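Local structure of conserved hypothetical protein (Enterococcus faecalis, 1Z6M) at residues V29-F34 against V62-K67. The protein is of unknown function but has a thioredoxin-like fold with a CxxC pair at a helix start, consistent with a role in thiol-disulfide exchange. Residues are numbered along the deposited sequence; the frame is centred on the assembly and turned at random.
Sequences VKMIEF and VERIIK
Two neighbouring parallel strands of the central sheet, 29-34 and 62-67, run side by side, with E33 reaching back across to R64 on one face and K30 meeting E63 on the other. The E33-R64 pair is bidentate and side-on: R64 NE gives a bond of 2.7 Å to E33 OE2, and R64 NH2 one of 2.8 Å to E33 OE1, nearly straight at 177°. Carboxylate and guanidinium lie almost coplanar, 12° apart, and W45 NE1 adds a third bond, to E33 OE1, which should hold this buried carboxylate against rotation. Helix 40-58 makes the beta-alpha-beta crossover between the strands, as in the thioredoxin fold, and its F46 and L53 touch R64 on this face. Along the backbone, V29 O takes E63 N, M31 bonds E63 O through N (2.9 Å) and I65 N through O, and E33 likewise bonds I65 O and K67 N. On the other face, K30 NZ forms a salt bridge of 2.8 Å with E63 OE1, on the anti side but 32° out of the carboxylate plane, while also bonding to the carbonyls of S25 and A27. Further along, K67 makes a CH-pi contact, CD over one face of the F34 ring but displaced toward the rim, 3.4 Å from F34 CZ, and sends NZ on to E141 and the carbonyls of N15 and T18.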
ATOM      1  N   VAL A  29     -15.639   6.238  -5.087  1.00 14.56           N
ATOM      2  CA  VAL A  29     -14.998   6.024  -3.794  1.00 14.08           C
ATOM      3  C   VAL A  29     -13.499   5.872  -4.007  1.00 14.20           C
ATOM      4  O   VAL A  29     -13.055   4.965  -4.713  1.00 14.54           O
ATOM      5  CB  VAL A  29     -15.592   4.811  -3.045  1.00 13.61           C
ATOM      6  CG1 VAL A  29     -14.847   4.572  -1.738  1.00 13.84           C
ATOM      7  CG2 VAL A  29     -17.087   5.023  -2.789  1.00 14.48           C
ATOM      8  N   LYS A  30     -12.733   6.779  -3.405  1.00 13.85           N
ATOM      9  CA  LYS A  30     -11.276   6.758  -3.518  1.00 14.12           C
ATOM     10  C   LYS A  30     -10.701   6.195  -2.238  1.00 13.93           C
ATOM     11  O   LYS A  30     -10.900   6.759  -1.163  1.00 15.01           O
ATOM     12  CB  LYS A  30     -10.729   8.170  -3.750  1.00 15.20           C
ATOM     13  CG  LYS A  30     -11.334   8.919  -4.954  1.00 16.01           C
ATOM     14  CD  LYS A  30     -11.168   8.157  -6.264  1.00 17.05           C
ATOM     15  CE  LYS A  30     -11.547   9.023  -7.451  1.00 16.89           C
ATOM     16  NZ  LYS A  30     -11.645   8.215  -8.686  1.00 17.83           N
HETATM   17  N   MSE A  31     -10.016   5.065  -2.358  1.00 13.15           N
HETATM   18  CA  MSE A  31      -9.437   4.371  -1.210  1.00 12.85           C
HETATM   19  C   MSE A  31      -7.932   4.569  -1.242  1.00 12.01           C
HETATM   20  O   MSE A  31      -7.267   4.056  -2.136  1.00 13.55           O
HETATM   21  CB  MSE A  31      -9.787   2.881  -1.279  1.00 13.34           C
HETATM   22  CG  MSE A  31      -9.244   2.045  -0.120  1.00 14.96           C
HETATM   23 SE   MSE A  31      -9.810   0.281  -0.156  1.00 12.87          SE
HETATM   24  CE  MSE A  31     -11.623   0.517  -0.133  1.00 17.77           C
ATOM     25  N   ILE A  32      -7.409   5.308  -0.271  1.00 11.55           N
ATOM     26  CA  ILE A  32      -5.980   5.614  -0.201  1.00 11.31           C
ATOM     27  C   ILE A  32      -5.314   4.676   0.798  1.00 11.33           C
ATOM     28  O   ILE A  32      -5.765   4.559   1.935  1.00 11.25           O
ATOM     29  CB  ILE A  32      -5.773   7.099   0.184  1.00 11.93           C
ATOM     30  CG1 ILE A  32      -6.214   8.013  -0.979  1.00 13.29           C
ATOM     31  CG2 ILE A  32      -4.317   7.378   0.556  1.00 13.97           C
ATOM     32  CD1 ILE A  32      -6.503   9.444  -0.576  1.00 17.03           C
ATOM     33  N   GLU A  33      -4.250   4.003   0.369  1.00 10.65           N
ATOM     34  CA  GLU A  33      -3.616   2.972   1.192  1.00 10.66           C
ATOM     35  C   GLU A  33      -2.130   3.238   1.315  1.00  9.84           C
ATOM     36  O   GLU A  33      -1.379   3.047   0.349  1.00 10.98           O
ATOM     37  CB  GLU A  33      -3.831   1.574   0.578  1.00 11.11           C
ATOM     38  CG  GLU A  33      -5.287   1.304   0.263  1.00 11.34           C
ATOM     39  CD  GLU A  33      -5.562  -0.002  -0.447  1.00 12.10           C
ATOM     40  OE1 GLU A  33      -4.898  -1.039  -0.184  1.00 13.03           O
ATOM     41  OE2 GLU A  33      -6.497   0.013  -1.262  1.00 15.07           O
ATOM     42  N   PHE A  34      -1.696   3.649   2.502  1.00  9.74           N
ATOM     43  CA  PHE A  34      -0.269   3.774   2.799  1.00  9.51           C
ATOM     44  C   PHE A  34       0.197   2.444   3.368  1.00  9.80           C
ATOM     45  O   PHE A  34      -0.266   2.014   4.428  1.00  9.98           O
ATOM     46  CB  PHE A  34      -0.011   4.891   3.821  1.00  9.95           C
ATOM     47  CG  PHE A  34      -0.174   6.280   3.272  1.00 10.74           C
ATOM     48  CD1 PHE A  34      -1.435   6.880   3.209  1.00 11.81           C
ATOM     49  CD2 PHE A  34       0.932   6.992   2.804  1.00 11.03           C
ATOM     50  CE1 PHE A  34      -1.588   8.175   2.713  1.00 12.64           C
ATOM     51  CE2 PHE A  34       0.787   8.271   2.301  1.00 11.56           C
ATOM     52  CZ  PHE A  34      -0.465   8.863   2.249  1.00 12.14           C
ATOM     53  N   VAL A  62     -15.052   1.581  -6.519  1.00 13.22           N
ATOM     54  CA  VAL A  62     -13.832   1.980  -5.828  1.00 13.23           C
ATOM     55  C   VAL A  62     -12.644   2.081  -6.770  1.00 13.34           C
ATOM     56  O   VAL A  62     -12.452   1.223  -7.635  1.00 13.66           O
ATOM     57  CB  VAL A  62     -13.497   0.961  -4.703  1.00 13.19           C
ATOM     58  CG1 VAL A  62     -12.070   1.148  -4.170  1.00 14.15           C
ATOM     59  CG2 VAL A  62     -14.508   1.047  -3.572  1.00 13.30           C
ATOM     60  N   GLU A  63     -11.864   3.146  -6.593  1.00 12.91           N
ATOM     61  CA  GLU A  63     -10.509   3.219  -7.125  1.00 13.19           C
ATOM     62  C   GLU A  63      -9.549   3.189  -5.944  1.00 12.34           C
ATOM     63  O   GLU A  63      -9.704   3.962  -4.999  1.00 12.87           O
ATOM     64  CB  GLU A  63     -10.290   4.514  -7.907  1.00 13.37           C
ATOM     65  CG  GLU A  63      -8.900   4.598  -8.563  1.00 15.23           C
ATOM     66  CD  GLU A  63      -8.579   5.949  -9.187  1.00 14.76           C
ATOM     67  OE1 GLU A  63      -9.180   6.971  -8.797  1.00 17.58           O
ATOM     68  OE2 GLU A  63      -7.698   5.992 -10.078  1.00 17.05           O
ATOM     69  N   ARG A  64      -8.567   2.295  -5.996  1.00 11.60           N
ATOM     70  CA  ARG A  64      -7.543   2.244  -4.957  1.00 11.23           C
ATOM     71  C   ARG A  64      -6.347   3.036  -5.419  1.00 11.28           C
ATOM     72  O   ARG A  64      -5.951   2.953  -6.591  1.00 11.81           O
ATOM     73  CB  ARG A  64      -7.105   0.813  -4.684  1.00 11.51           C
ATOM     74  CG  ARG A  64      -8.239  -0.112  -4.262  1.00 11.49           C
ATOM     75  CD  ARG A  64      -7.790  -1.562  -4.292  1.00 12.26           C
ATOM     76  NE  ARG A  64      -6.854  -1.836  -3.206  1.00 12.83           N
ATOM     77  CZ  ARG A  64      -6.258  -3.007  -3.001  1.00 13.10           C
ATOM     78  NH1 ARG A  64      -6.464  -4.024  -3.831  1.00 14.10           N
ATOM     79  NH2 ARG A  64      -5.443  -3.157  -1.962  1.00 13.09           N
ATOM     80  N   ILE A  65      -5.780   3.808  -4.489  1.00 10.95           N
ATOM     81  CA  ILE A  65      -4.526   4.514  -4.740  0.50 10.80           C
ATOM     82  C   ILE A  65      -3.535   4.030  -3.690  1.00 10.87           C
ATOM     83  O   ILE A  65      -3.597   4.402  -2.516  1.00 11.01           O
ATOM     84  CB  ILE A  65      -4.665   6.058  -4.734  0.50 10.78           C
ATOM     85  CG1 ILE A  65      -5.771   6.522  -5.689  0.50 10.12           C
ATOM     86  CG2 ILE A  65      -3.334   6.694  -5.114  0.50 12.13           C
ATOM     87  CD1 ILE A  65      -7.151   6.675  -5.025  0.50  8.67           C
ATOM     88  N   ILE A  66      -2.639   3.156  -4.138  1.00 10.79           N
ATOM     89  CA  ILE A  66      -1.729   2.451  -3.251  1.00 10.98           C
ATOM     90  C   ILE A  66      -0.405   3.202  -3.196  1.00  9.62           C
ATOM     91  O   ILE A  66       0.273   3.358  -4.230  1.00 11.23           O
ATOM     92  CB  ILE A  66      -1.564   0.977  -3.681  1.00 11.21           C
ATOM     93  CG1 ILE A  66      -2.920   0.251  -3.611  1.00 12.09           C
ATOM     94  CG2 ILE A  66      -0.535   0.265  -2.793  1.00 11.90           C
ATOM     95  CD1 ILE A  66      -2.943  -1.100  -4.318  1.00 13.41           C
ATOM     96  N   LYS A  67      -0.078   3.669  -1.996  1.00 10.20           N
ATOM     97  CA  LYS A  67       1.084   4.508  -1.746  1.00  9.87           C
ATOM     98  C   LYS A  67       2.126   3.692  -1.011  1.00  9.69           C
ATOM     99  O   LYS A  67       1.963   3.395   0.175  1.00 10.33           O
ATOM    100  CB  LYS A  67       0.664   5.752  -0.958  1.00 10.97           C
ATOM    101  CG  LYS A  67      -0.328   6.599  -1.772  1.00 12.91           C
ATOM    102  CD  LYS A  67      -0.842   7.794  -1.005  1.00 14.34           C
ATOM    103  CE  LYS A  67      -1.928   8.539  -1.775  1.00 12.72           C
ATOM    104  NZ  LYS A  67      -1.392   9.485  -2.822  1.00 11.40           N
TER